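Local coordinates for type II restriction enzyme NgoMIV (Neisseria gonorrhoeae, PDB 1FIU), which cuts double-stranded DNA as a magnesium-dependent homotetramer, recognising 5'-GCCGGC-3' and cleaving after the first G, at residues 7-12 with 245-250; 48-53 with 249-254. All coordinates share one frame; numbering follows the deposited sequence.

Contact 1 (7-12 with 245-250); sequences QERRIF and ALYELE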
loop_
_atom_site.group_PDB
_atom_site.type_symbol
_atom_site.label_atom_id
_atom_site.label_comp_id
_atom_site.label_asym_id
_atom_site.label_seq_id
_atom_site.Cartn_x
_atom_site.Cartn_y
_atom_site.Cartn_z
ATOM N N GLN I 7 -12.737 2.695 37.833
ATOM C CA GLN I 7 -12.502 3.949 38.530
ATOM C C GLN I 7 -11.775 4.937 37.609
ATOM O O GLN I 7 -12.108 6.124 37.556
ATOM C CB GLN I 7 -11.684 3.697 39.798
ATOM C CG GLN I 7 -12.426 2.839 40.809
ATOM C CD GLN I 7 -11.695 2.695 42.119
ATOM O OE1 GLN I 7 -11.146 3.667 42.647
ATOM N NE2 GLN I 7 -11.697 1.482 42.667
ATOM N N GLU I 8 -10.787 4.442 36.867
ATOM C CA GLU I 8 -10.039 5.307 35.952
ATOM C C GLU I 8 -10.938 5.837 34.832
ATOM O O GLU I 8 -10.791 6.971 34.404
ATOM C CB GLU I 8 -8.875 4.545 35.325
ATOM C CG GLU I 8 -7.719 4.279 36.268
ATOM C CD GLU I 8 -7.011 5.547 36.706
ATOM O OE1 GLU I 8 -6.936 6.505 35.904
ATOM O OE2 GLU I 8 -6.511 5.576 37.852
ATOM N N ARG I 9 -11.842 4.992 34.344
ATOM C CA ARG I 9 -12.761 5.391 33.276
ATOM C C ARG I 9 -13.675 6.504 33.785
ATOM O O ARG I 9 -13.962 7.461 33.061
ATOM C CB ARG I 9 -13.591 4.180 32.820
ATOM C CG ARG I 9 -14.465 4.419 31.586
ATOM C CD ARG I 9 -15.263 3.178 31.280
ATOM N NE ARG I 9 -16.008 3.240 30.028
ATOM C CZ ARG I 9 -17.274 3.647 29.919
ATOM N NH1 ARG I 9 -17.953 4.038 30.993
ATOM N NH2 ARG I 9 -17.862 3.642 28.733
ATOM N N ARG I 10 -14.108 6.396 35.037
ATOM C CA ARG I 10 -14.969 7.440 35.600
ATOM C C ARG I 10 -14.203 8.739 35.788
ATOM O O ARG I 10 -14.729 9.819 35.560
ATOM C CB ARG I 10 -15.577 6.954 36.927
ATOM C CG ARG I 10 -16.466 5.749 36.694
ATOM C CD ARG I 10 -17.189 5.232 37.934
ATOM N NE ARG I 10 -17.972 4.041 37.598
ATOM C CZ ARG I 10 -18.883 3.491 38.394
ATOM N NH1 ARG I 10 -19.140 4.022 39.584
ATOM N NH2 ARG I 10 -19.539 2.403 38.002
ATOM N N ILE I 11 -12.940 8.639 36.185
ATOM C CA ILE I 11 -12.112 9.817 36.357
ATOM C C ILE I 11 -11.944 10.519 35.008
ATOM O O ILE I 11 -11.946 11.743 34.928
ATOM C CB ILE I 11 -10.730 9.419 36.942
ATOM C CG1 ILE I 11 -10.903 9.001 38.412
ATOM C CG2 ILE I 11 -9.735 10.560 36.799
ATOM C CD1 ILE I 11 -9.659 8.373 39.031
ATOM N N PHE I 12 -11.780 9.728 33.952
ATOM C CA PHE I 12 -11.633 10.240 32.593
ATOM C C PHE I 12 -12.898 11.062 32.229
ATOM O O PHE I 12 -12.810 12.199 31.771
ATOM C CB PHE I 12 -11.426 9.020 31.674
ATOM C CG PHE I 12 -11.628 9.281 30.204
ATOM C CD1 PHE I 12 -10.665 9.939 29.443
ATOM C CD2 PHE I 12 -12.758 8.782 29.566
ATOM C CE1 PHE I 12 -10.818 10.102 28.059
ATOM C CE2 PHE I 12 -12.927 8.934 28.170
ATOM C CZ PHE I 12 -11.951 9.595 27.430
ATOM N N ALA I 245 -17.146 6.448 25.324
ATOM C CA ALA I 245 -18.239 6.001 26.194
ATOM C C ALA I 245 -19.044 4.939 25.466
ATOM O O ALA I 245 -20.238 5.092 25.197
ATOM C CB ALA I 245 -19.126 7.204 26.553
ATOM N N LEU I 246 -18.397 3.825 25.184
ATOM C CA LEU I 246 -19.046 2.789 24.412
ATOM C C LEU I 246 -20.295 2.169 25.031
ATOM O O LEU I 246 -21.282 1.959 24.323
ATOM C CB LEU I 246 -18.044 1.672 24.083
ATOM C CG LEU I 246 -18.547 0.739 22.968
ATOM C CD1 LEU I 246 -18.282 1.349 21.592
ATOM C CD2 LEU I 246 -17.866 -0.596 23.075
ATOM N N TYR I 247 -20.229 1.865 26.326
ATOM C CA TYR I 247 -21.349 1.240 27.029
ATOM C C TYR I 247 -22.582 2.131 26.982
ATOM O O TYR I 247 -23.700 1.645 26.762
ATOM C CB TYR I 247 -20.969 0.969 28.483
ATOM C CG TYR I 247 -19.660 0.206 28.639
ATOM C CD1 TYR I 247 -18.844 0.422 29.753
ATOM C CD2 TYR I 247 -19.229 -0.689 27.657
ATOM C CE1 TYR I 247 -17.617 -0.227 29.883
ATOM C CE2 TYR I 247 -17.996 -1.352 27.774
ATOM C CZ TYR I 247 -17.199 -1.107 28.889
ATOM O OH TYR I 247 -15.963 -1.708 29.006
ATOM N N GLU I 248 -22.371 3.424 27.186
ATOM C CA GLU I 248 -23.460 4.391 27.177
ATOM C C GLU I 248 -24.032 4.556 25.770
ATOM O O GLU I 248 -25.257 4.676 25.603
ATOM C CB GLU I 248 -22.976 5.723 27.738
ATOM C CG GLU I 248 -22.518 5.651 29.198
ATOM C CD GLU I 248 -21.131 5.025 29.405
ATOM O OE1 GLU I 248 -20.449 4.670 28.412
ATOM O OE2 GLU I 248 -20.727 4.900 30.584
ATOM N N LEU I 249 -23.161 4.557 24.754
ATOM C CA LEU I 249 -23.608 4.644 23.370
ATOM C C LEU I 249 -24.497 3.435 23.066
ATOM O O LEU I 249 -25.571 3.576 22.472
ATOM C CB LEU I 249 -22.413 4.629 22.403
ATOM C CG LEU I 249 -22.699 4.473 20.904
ATOM C CD1 LEU I 249 -23.677 5.531 20.376
ATOM C CD2 LEU I 249 -21.357 4.620 20.174
ATOM N N GLU I 250 -24.044 2.251 23.470
ATOM C CA GLU I 250 -24.809 1.026 23.224
ATOM C C GLU I 250 -26.167 1.089 23.922
ATOM O O GLU I 250 -27.187 0.716 23.330
ATOM C CB GLU I 250 -24.044 -0.206 23.721
ATOM C CG GLU I 250 -24.742 -1.527 23.420
ATOM C CD GLU I 250 -23.993 -2.736 23.983
ATOM O OE1 GLU I 250 -23.335 -2.617 25.041
ATOM O OE2 GLU I 250 -24.081 -3.817 23.367
#
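Arg9 and Glu248 form an end-on, two-armed salt bridge, a clear example of how one long side chain can join helices whose axes stay far apart. The two short helical segments come no closer than 13.7 Å and run at 77° to each other, so the backbones leave a wide gap, and Arg9 spans it. Its CG lies anti to the backbone N (chi1 -173°) and the chain stays extended as far as NE, which carries the guanidinium straight across. There NH1 donates to Glu248 OE2 at 2.9 Å and NH2 to Glu248 OE1 at 2.8 Å, both bonds almost linear and both using the syn lone pairs of the carboxylate. The two flat groups are nearly coplanar, which lets each N-H meet one oxygen almost straight on. A bend at chi2 of Glu248 turns its carboxylate back to meet the arginine.

Packing is tightest around the guanidinium. Tyr247 covers one face, its CD1 lying 3.5 Å from Arg9 NH2, with ring and guanidinium planes 23° apart; Ala245, the N-cap of its helix, adds its CA beside the same nitrogen. The looser side is that of Tyr247 and Glu248, both partly exposed, whereas Arg9 is buried.

A second anion shares the arginine, since Arg9 NE also forms a salt bridge with Asp276, whose other oxygen accepts from Leu246 N. The contact thus ties helix 4-18 to the start of helix 246-256, beside strand 274-276, outermost in the sheet of this chain, with helix 38-50 touching Glu248 and Ile164 of the second subunit packing on Arg9.

Contact 2 (48-53 with 249-254); sequences ADLLHS and LEQILQ
Leu50 reaches from the last turn of helix 38-50 to the side of helix 246-256, where Gln251 and Ile252 receive it. Such a meeting illustrates how a single branched side chain can carry an interhelical contact that has no hydrogen bond across it. From CB, which points toward the partner helix and also packs against CG of Glu248, the chain leads to CG, placed anti to the carbonyl carbon (chi1 -73°) and 4.1 Å from Gln251 NE2. There it forks. Leu50 CD1 enters between the two partners, 3.7 Å from Ile252 CD1 and 3.9 Å from Gln251 CB, whereas Leu50 CD2 lies against the amide end, 3.3 Å from Gln251 NE2.

Just beyond Leu50 the helix is closed by a Schellman motif. His52 takes a positive phi of 64°, its N bonds back to Asp49 O, and Ser53 N returns to Ala48 O at 3.0 Å. The reversal takes the backbone away from 249-254, leaving Leu50 as the residue of 48-53 that bears the contact.

On the receiving side the two partners differ in character. Gln251, its chain stretched out, lays CB, CG and the amide beside the leucine methyls; it is exposed, and this margin belongs to the protein surface. Ile252, partly exposed, runs counter to Leu50 and supplies the purely apolar half. Facing inward from the same helix, Leu249 packs on Ile43 and Ile47 of helix 38-50, while Leu253 touches Ile43 and, on helix 259-270, Ala261 and Leu262.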
loop_
_atom_site.group_PDB
_atom_site.type_symbol
_atom_site.label_atom_id
_atom_site.label_comp_id
_atom_site.label_asym_id
_atom_site.label_seq_id
_atom_site.Cartn_x
_atom_site.Cartn_y
_atom_site.Cartn_z
ATOM N N ALA I 48 -24.651 11.808 27.579
ATOM C CA ALA I 48 -24.319 12.779 28.619
ATOM C C ALA I 48 -25.168 12.518 29.868
ATOM O O ALA I 48 -24.692 12.669 30.991
ATOM C CB ALA I 48 -24.536 14.194 28.106
ATOM N N ASP I 49 -26.423 12.113 29.687
ATOM C CA ASP I 49 -27.265 11.827 30.857
ATOM C C ASP I 49 -26.690 10.626 31.616
ATOM O O ASP I 49 -26.599 10.627 32.843
ATOM C CB ASP I 49 -28.711 11.516 30.442
ATOM C CG ASP I 49 -29.620 11.269 31.646
ATOM O OD1 ASP I 49 -29.857 12.226 32.421
ATOM O OD2 ASP I 49 -30.084 10.117 31.830
ATOM N N LEU I 50 -26.290 9.602 30.874
ATOM C CA LEU I 50 -25.721 8.421 31.488
ATOM C C LEU I 50 -24.386 8.723 32.164
ATOM O O LEU I 50 -23.931 7.963 33.023
ATOM C CB LEU I 50 -25.560 7.326 30.439
ATOM C CG LEU I 50 -26.902 6.704 30.038
ATOM C CD1 LEU I 50 -26.649 5.669 28.954
ATOM C CD2 LEU I 50 -27.582 6.070 31.260
ATOM N N LEU I 51 -23.773 9.843 31.788
ATOM C CA LEU I 51 -22.498 10.262 32.372
ATOM C C LEU I 51 -22.720 11.265 33.505
ATOM O O LEU I 51 -21.766 11.765 34.108
ATOM C CB LEU I 51 -21.620 10.879 31.285
ATOM C CG LEU I 51 -20.630 9.926 30.599
ATOM C CD1 LEU I 51 -21.342 8.748 29.971
ATOM C CD2 LEU I 51 -19.852 10.694 29.551
ATOM N N HIS I 52 -23.992 11.546 33.776
ATOM C CA HIS I 52 -24.409 12.483 34.815
ATOM C C HIS I 52 -23.966 13.924 34.574
ATOM O O HIS I 52 -23.663 14.667 35.517
ATOM C CB HIS I 52 -23.918 12.007 36.186
ATOM C CG HIS I 52 -24.287 10.591 36.493
ATOM N ND1 HIS I 52 -25.596 10.168 36.602
ATOM C CD2 HIS I 52 -23.519 9.495 36.706
ATOM C CE1 HIS I 52 -25.617 8.874 36.868
ATOM N NE2 HIS I 52 -24.370 8.440 36.936
ATOM N N SER I 53 -23.930 14.330 33.308
ATOM C CA SER I 53 -23.551 15.693 32.968
ATOM C C SER I 53 -24.698 16.595 33.398
ATOM O O SER I 53 -25.858 16.293 33.106
ATOM C CB SER I 53 -23.350 15.846 31.462
ATOM O OG SER I 53 -22.989 17.178 31.126
ATOM N N LEU I 249 -23.161 4.557 24.754
ATOM C CA LEU I 249 -23.608 4.644 23.370
ATOM C C LEU I 249 -24.497 3.435 23.066
ATOM O O LEU I 249 -25.571 3.576 22.472
ATOM C CB LEU I 249 -22.413 4.629 22.403
ATOM C CG LEU I 249 -22.699 4.473 20.904
ATOM C CD1 LEU I 249 -23.677 5.531 20.376
ATOM C CD2 LEU I 249 -21.357 4.620 20.174
ATOM N N GLU I 250 -24.044 2.251 23.470
ATOM C CA GLU I 250 -24.809 1.026 23.224
ATOM C C GLU I 250 -26.167 1.089 23.922
ATOM O O GLU I 250 -27.187 0.716 23.330
ATOM C CB GLU I 250 -24.044 -0.206 23.721
ATOM C CG GLU I 250 -24.742 -1.527 23.420
ATOM C CD GLU I 250 -23.993 -2.736 23.983
ATOM O OE1 GLU I 250 -23.335 -2.617 25.041
ATOM O OE2 GLU I 250 -24.081 -3.817 23.367
ATOM N N GLN I 251 -26.175 1.567 25.162
ATOM C CA GLN I 251 -27.433 1.654 25.928
ATOM C C GLN I 251 -28.422 2.622 25.275
ATOM O O GLN I 251 -29.636 2.330 25.190
ATOM C CB GLN I 251 -27.143 2.100 27.366
ATOM C CG GLN I 251 -28.322 1.931 28.341
ATOM C CD GLN I 251 -27.929 2.253 29.782
ATOM O OE1 GLN I 251 -26.890 1.797 30.272
ATOM N NE2 GLN I 251 -28.756 3.040 30.464
ATOM N N ILE I 252 -27.928 3.771 24.813
ATOM C CA ILE I 252 -28.840 4.737 24.198
ATOM C C ILE I 252 -29.395 4.221 22.885
ATOM O O ILE I 252 -30.596 4.357 22.623
ATOM C CB ILE I 252 -28.180 6.118 24.001
ATOM C CG1 ILE I 252 -27.802 6.677 25.376
ATOM C CG2 ILE I 252 -29.158 7.106 23.330
ATOM C CD1 ILE I 252 -28.998 6.734 26.360
ATOM N N LEU I 253 -28.542 3.614 22.058
ATOM C CA LEU I 253 -29.022 3.064 20.797
ATOM C C LEU I 253 -30.107 2.020 21.075
ATOM O O LEU I 253 -31.127 1.986 20.385
ATOM C CB LEU I 253 -27.882 2.410 20.017
ATOM C CG LEU I 253 -26.787 3.389 19.559
ATOM C CD1 LEU I 253 -25.623 2.593 18.971
ATOM C CD2 LEU I 253 -27.309 4.360 18.523
ATOM N N GLN I 254 -29.887 1.171 22.072
ATOM C CA GLN I 254 -30.874 0.141 22.405
ATOM C C GLN I 254 -32.161 0.763 22.912
ATOM O O GLN I 254 -33.255 0.367 22.493
ATOM C CB GLN I 254 -30.308 -0.810 23.456
ATOM C CG GLN I 254 -29.201 -1.726 22.922
ATOM C CD GLN I 254 -29.753 -2.930 22.151
ATOM O OE1 GLN I 254 -30.941 -2.979 21.802
ATOM N NE2 GLN I 254 -28.887 -3.906 21.881
#

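Contacts 1 and 2 lie side by side, their centres about 10 Å apart, and both use helix 246-256, with Leu249 and Glu250 belonging to each. Their first segments come from successive N-terminal helices, 4-18 and 38-50, and both then close onto the same helix some 200 residues later, after five of the six sheet strands. Glu248 joins the two, since its CG packs 3.4 Å from CD1 of Leu51. Contact 1 is the buried, charged attachment; contact 2, at the surface, has no hydrogen bond or charge pair across it and rests on leucine methyls. Together they join helices 4-18 and 38-50 to helix 246-256 of the PDDEXK-clan fold, away from the magnesium site.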